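HTH-type transcriptional regulator Rv1985c/MT2039 (Mycobacterium tuberculosis, PDB 3ISP) is a LysR-type transcriptional regulator that binds DNA as a homodimer and probably activates the exporter gene lysE while repressing its own gene. Local coordinates at residues Leu11-Phe23 / Pro58-Ala72. Numbering follows the deposited sequence.
Sequences LAALAAVVELGSF and PCRATTAGIPLLRLA
The backbone bond from Ala15 N to Leu11 O (2.8 Å) ties together two residues of helix 11-20 whose side chains both meet Ala72 of the facing helix: Ala72 CB nestles between Leu11 CB (3.7 Å) and Ala15 CB. Both methyls of Leu11 meet Leu71 CD2. Leu14 comes in at about a right angle to Leu68, CD2 on CB. The axes of 11-20 and 66-72 come within 8.8 Å, their N-to-C directions 107° apart, and the alanine CB atoms meet in this crossing.

Farther along, Val18 splits its branches between two elements. CG2 sits against the peptide joining Arg60 to Ala61, whereas CG1, anti to the backbone N, reaches Leu69 CD1 at 3.8 Å. The other Leu69 methyl, CD2, packs on Ala15 CA (3.7 Å).

Cys59 gives up more surface to the facing segment than any other residue of the contact. Its CB packs on the carbonyl oxygen and CG1 of Val17, and its thiol is swung to the side away from its own carbonyl carbon (chi1 -57°), into the bend where Gly21, with positive phi, leaves the helical conformation. There SG lies beside Ser22 N and in the plane of the Phe23 ring, 3.8 Å from CD1, a sulfur-aromatic contact at the ring edge. The CA of Gly21 runs against Cys59 N, backbone to backbone.

This arrangement is that of a LysR-type winged helix-turn-helix domain, in which the first helix is held by both the wing and the linker helix. Helix 34-48 and strand 53-54 cover Val17, through Val37, Ile41 and Val53. Strand 60-61 pairs with 53-54 in the antiparallel wing, and helix 66-82 carries Leu71 onto Leu78 of the second subunit.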
loop_
_atom_site.group_PDB
_atom_site.type_symbol
_atom_site.label_atom_id
_atom_site.label_comp_id
_atom_site.label_asym_id
_atom_site.label_seq_id
_atom_site.Cartn_x
_atom_site.Cartn_y
_atom_site.Cartn_z
ATOM N N LEU A 11 -9.736 10.570 -26.013
ATOM C CA LEU A 11 -9.400 11.005 -24.663
ATOM C C LEU A 11 -10.677 11.247 -23.899
ATOM O O LEU A 11 -10.820 10.834 -22.745
ATOM C CB LEU A 11 -8.608 12.304 -24.702
ATOM C CG LEU A 11 -7.315 12.259 -25.505
ATOM C CD1 LEU A 11 -6.859 13.657 -25.882
ATOM C CD2 LEU A 11 -6.249 11.534 -24.709
ATOM N N ALA A 12 -11.608 11.934 -24.546
ATOM C CA ALA A 12 -12.885 12.223 -23.922
ATOM C C ALA A 12 -13.423 10.938 -23.322
ATOM O O ALA A 12 -13.810 10.899 -22.160
ATOM C CB ALA A 12 -13.854 12.783 -24.947
ATOM N N ALA A 13 -13.422 9.883 -24.131
ATOM C CA ALA A 13 -13.915 8.575 -23.721
ATOM C C ALA A 13 -13.195 8.073 -22.473
ATOM O O ALA A 13 -13.829 7.677 -21.489
ATOM C CB ALA A 13 -13.747 7.583 -24.854
ATOM N N LEU A 14 -11.867 8.084 -22.536
ATOM C CA LEU A 14 -11.028 7.677 -21.424
ATOM C C LEU A 14 -11.439 8.404 -20.155
ATOM O O LEU A 14 -11.949 7.804 -19.203
ATOM C CB LEU A 14 -9.578 8.023 -21.746
ATOM C CG LEU A 14 -8.545 7.472 -20.777
ATOM C CD1 LEU A 14 -8.784 5.995 -20.608
ATOM C CD2 LEU A 14 -7.151 7.727 -21.279
ATOM N N ALA A 15 -11.209 9.716 -20.169
ATOM C CA ALA A 15 -11.415 10.584 -19.015
ATOM C C ALA A 15 -12.784 10.376 -18.407
ATOM O O ALA A 15 -12.944 10.418 -17.183
ATOM C CB ALA A 15 -11.222 12.046 -19.408
ATOM N N ALA A 16 -13.768 10.143 -19.269
ATOM C CA ALA A 16 -15.134 9.915 -18.827
ATOM C C ALA A 16 -15.238 8.559 -18.150
ATOM O O ALA A 16 -15.837 8.432 -17.086
ATOM C CB ALA A 16 -16.087 10.001 -19.994
ATOM N N VAL A 17 -14.631 7.550 -18.758
ATOM C CA VAL A 17 -14.694 6.200 -18.222
ATOM C C VAL A 17 -13.957 6.083 -16.891
ATOM O O VAL A 17 -14.336 5.283 -16.041
ATOM C CB VAL A 17 -14.141 5.172 -19.223
ATOM C CG1 VAL A 17 -14.011 3.807 -18.573
ATOM C CG2 VAL A 17 -15.046 5.085 -20.431
ATOM N N VAL A 18 -12.912 6.881 -16.700
ATOM C CA VAL A 18 -12.167 6.821 -15.449
ATOM C C VAL A 18 -12.798 7.664 -14.345
ATOM O O VAL A 18 -12.950 7.207 -13.215
ATOM C CB VAL A 18 -10.706 7.230 -15.632
ATOM C CG1 VAL A 18 -10.121 7.675 -14.312
ATOM C CG2 VAL A 18 -9.913 6.068 -16.219
ATOM N N GLU A 19 -13.166 8.895 -14.674
ATOM C CA GLU A 19 -13.792 9.777 -13.696
ATOM C C GLU A 19 -15.154 9.240 -13.231
ATOM O O GLU A 19 -15.634 9.600 -12.157
ATOM C CB GLU A 19 -13.933 11.187 -14.276
ATOM C CG GLU A 19 -14.233 12.272 -13.248
ATOM C CD GLU A 19 -14.032 13.675 -13.806
ATOM O OE1 GLU A 19 -13.417 13.809 -14.891
ATOM O OE2 GLU A 19 -14.487 14.643 -13.156
ATOM N N LEU A 20 -15.763 8.374 -14.036
ATOM C CA LEU A 20 -17.097 7.857 -13.738
ATOM C C LEU A 20 -17.119 6.382 -13.363
ATOM O O LEU A 20 -18.150 5.873 -12.923
ATOM C CB LEU A 20 -18.043 8.086 -14.920
ATOM C CG LEU A 20 -19.031 9.254 -14.843
ATOM C CD1 LEU A 20 -18.355 10.519 -14.337
ATOM C CD2 LEU A 20 -19.684 9.487 -16.197
ATOM N N GLY A 21 -15.993 5.700 -13.560
ATOM C CA GLY A 21 -15.850 4.298 -13.191
ATOM C C GLY A 21 -16.854 3.323 -13.788
ATOM O O GLY A 21 -17.363 2.451 -13.082
ATOM N N SER A 22 -17.135 3.462 -15.083
ATOM C CA SER A 22 -18.059 2.574 -15.794
ATOM C C SER A 22 -18.082 2.874 -17.285
ATOM O O SER A 22 -18.062 4.038 -17.686
ATOM C CB SER A 22 -19.475 2.725 -15.244
ATOM O OG SER A 22 -20.432 2.345 -16.219
ATOM N N PHE A 23 -18.139 1.831 -18.110
ATOM C CA PHE A 23 -18.254 2.020 -19.559
ATOM C C PHE A 23 -19.660 2.473 -19.962
ATOM O O PHE A 23 -19.822 3.325 -20.834
ATOM C CB PHE A 23 -17.879 0.742 -20.314
ATOM C CG PHE A 23 -16.414 0.639 -20.655
ATOM C CD1 PHE A 23 -15.447 0.703 -19.665
ATOM C CD2 PHE A 23 -16.007 0.460 -21.965
ATOM C CE1 PHE A 23 -14.105 0.599 -19.980
ATOM C CE2 PHE A 23 -14.667 0.357 -22.283
ATOM C CZ PHE A 23 -13.716 0.425 -21.292
ATOM N N PRO A 58 -14.764 -0.968 -10.451
ATOM C CA PRO A 58 -14.819 0.436 -10.872
ATOM C C PRO A 58 -13.681 0.698 -11.852
ATOM O O PRO A 58 -12.562 0.253 -11.605
ATOM C CB PRO A 58 -14.554 1.209 -9.571
ATOM C CG PRO A 58 -14.281 0.160 -8.500
ATOM C CD PRO A 58 -13.955 -1.100 -9.229
ATOM N N CYS A 59 -13.951 1.399 -12.945
ATOM C CA CYS A 59 -12.921 1.624 -13.950
ATOM C C CYS A 59 -11.913 2.678 -13.509
ATOM O O CYS A 59 -12.276 3.791 -13.145
ATOM C CB CYS A 59 -13.551 2.022 -15.282
ATOM S SG CYS A 59 -14.724 0.820 -15.903
ATOM N N ARG A 60 -10.639 2.315 -13.540
ATOM C CA ARG A 60 -9.583 3.251 -13.200
ATOM C C ARG A 60 -8.519 3.263 -14.293
ATOM O O ARG A 60 -8.406 2.322 -15.077
ATOM C CB ARG A 60 -8.958 2.889 -11.851
ATOM C CG ARG A 60 -8.451 1.454 -11.758
ATOM C CD ARG A 60 -7.501 1.263 -10.573
ATOM N NE ARG A 60 -6.768 -0.007 -10.622
ATOM C CZ ARG A 60 -7.308 -1.198 -10.358
ATOM N NH1 ARG A 60 -8.597 -1.301 -10.041
ATOM N NH2 ARG A 60 -6.558 -2.289 -10.421
ATOM N N ALA A 61 -7.748 4.339 -14.343
ATOM C CA ALA A 61 -6.645 4.434 -15.279
ATOM C C ALA A 61 -5.524 3.481 -14.874
ATOM O O ALA A 61 -5.278 3.263 -13.687
ATOM C CB ALA A 61 -6.123 5.872 -15.333
ATOM N N THR A 62 -4.851 2.907 -15.864
ATOM C CA THR A 62 -3.624 2.193 -15.600
ATOM C C THR A 62 -2.563 3.253 -15.464
ATOM O O THR A 62 -2.802 4.422 -15.748
ATOM C CB THR A 62 -3.220 1.291 -16.753
ATOM O OG1 THR A 62 -3.055 2.084 -17.930
ATOM C CG2 THR A 62 -4.262 0.224 -17.000
ATOM N N THR A 63 -1.386 2.852 -15.030
ATOM C CA THR A 63 -0.288 3.783 -14.946
ATOM C C THR A 63 -0.119 4.528 -16.267
ATOM O O THR A 63 0.064 5.737 -16.283
ATOM C CB THR A 63 1.019 3.059 -14.566
ATOM O OG1 THR A 63 1.000 2.747 -13.169
ATOM C CG2 THR A 63 2.234 3.927 -14.876
ATOM N N ALA A 64 -0.188 3.815 -17.382
ATOM C CA ALA A 64 0.141 4.438 -18.655
ATOM C C ALA A 64 -0.980 5.325 -19.135
ATOM O O ALA A 64 -0.811 6.105 -20.062
ATOM C CB ALA A 64 0.472 3.397 -19.696
ATOM N N GLY A 65 -2.133 5.200 -18.504
ATOM C CA GLY A 65 -3.275 6.013 -18.872
ATOM C C GLY A 65 -3.320 7.332 -18.119
ATOM O O GLY A 65 -4.100 8.215 -18.462
ATOM N N ILE A 66 -2.495 7.466 -17.086
ATOM C CA ILE A 66 -2.427 8.717 -16.339
ATOM C C ILE A 66 -2.129 9.913 -17.250
ATOM O O ILE A 66 -2.896 10.864 -17.284
ATOM C CB ILE A 66 -1.411 8.654 -15.165
ATOM C CG1 ILE A 66 -2.109 8.243 -13.862
ATOM C CG2 ILE A 66 -0.742 10.001 -14.956
ATOM C CD1 ILE A 66 -2.314 6.755 -13.691
ATOM N N PRO A 67 -1.023 9.863 -18.001
ATOM C CA PRO A 67 -0.669 10.992 -18.867
ATOM C C PRO A 67 -1.761 11.397 -19.872
ATOM O O PRO A 67 -1.929 12.584 -20.130
ATOM C CB PRO A 67 0.573 10.490 -19.596
ATOM C CG PRO A 67 1.165 9.487 -18.662
ATOM C CD PRO A 67 0.004 8.808 -18.024
ATOM N N LEU A 68 -2.492 10.446 -20.438
ATOM C CA LEU A 68 -3.588 10.808 -21.331
ATOM C C LEU A 68 -4.788 11.352 -20.554
ATOM O O LEU A 68 -5.608 12.079 -21.097
ATOM C CB LEU A 68 -4.019 9.620 -22.195
ATOM C CG LEU A 68 -2.967 8.746 -22.887
ATOM C CD1 LEU A 68 -3.641 7.930 -23.990
ATOM C CD2 LEU A 68 -1.812 9.556 -23.455
ATOM N N LEU A 69 -4.898 10.982 -19.285
ATOM C CA LEU A 69 -5.929 11.525 -18.419
ATOM C C LEU A 69 -5.718 13.014 -18.283
ATOM O O LEU A 69 -6.650 13.813 -18.415
ATOM C CB LEU A 69 -5.839 10.899 -17.039
ATOM C CG LEU A 69 -6.751 9.706 -16.826
ATOM C CD1 LEU A 69 -6.944 9.504 -15.348
ATOM C CD2 LEU A 69 -8.080 9.964 -17.519
ATOM N N ARG A 70 -4.473 13.369 -17.993
ATOM C CA ARG A 70 -4.047 14.754 -17.914
ATOM C C ARG A 70 -4.267 15.428 -19.261
ATOM O O ARG A 70 -4.858 16.504 -19.339
ATOM C CB ARG A 70 -2.570 14.820 -17.520
ATOM C CG ARG A 70 -2.019 16.220 -17.412
ATOM C CD ARG A 70 -0.633 16.232 -16.789
ATOM N NE ARG A 70 0.363 15.714 -17.716
ATOM C CZ ARG A 70 0.932 14.518 -17.612
ATOM N NH1 ARG A 70 0.616 13.708 -16.602
ATOM N NH2 ARG A 70 1.824 14.142 -18.515
ATOM N N LEU A 71 -3.799 14.769 -20.316
ATOM C CA LEU A 71 -3.938 15.271 -21.675
ATOM C C LEU A 71 -5.378 15.652 -21.992
ATOM O O LEU A 71 -5.642 16.691 -22.595
ATOM C CB LEU A 71 -3.461 14.225 -22.677
ATOM C CG LEU A 71 -3.538 14.657 -24.141
ATOM C CD1 LEU A 71 -2.673 15.885 -24.376
ATOM C CD2 LEU A 71 -3.113 13.531 -25.057
ATOM N N ALA A 72 -6.309 14.801 -21.586
ATOM C CA ALA A 72 -7.712 15.059 -21.839
ATOM C C ALA A 72 -8.156 16.363 -21.169
ATOM O O ALA A 72 -8.930 17.140 -21.742
ATOM C CB ALA A 72 -8.562 13.881 -21.368
#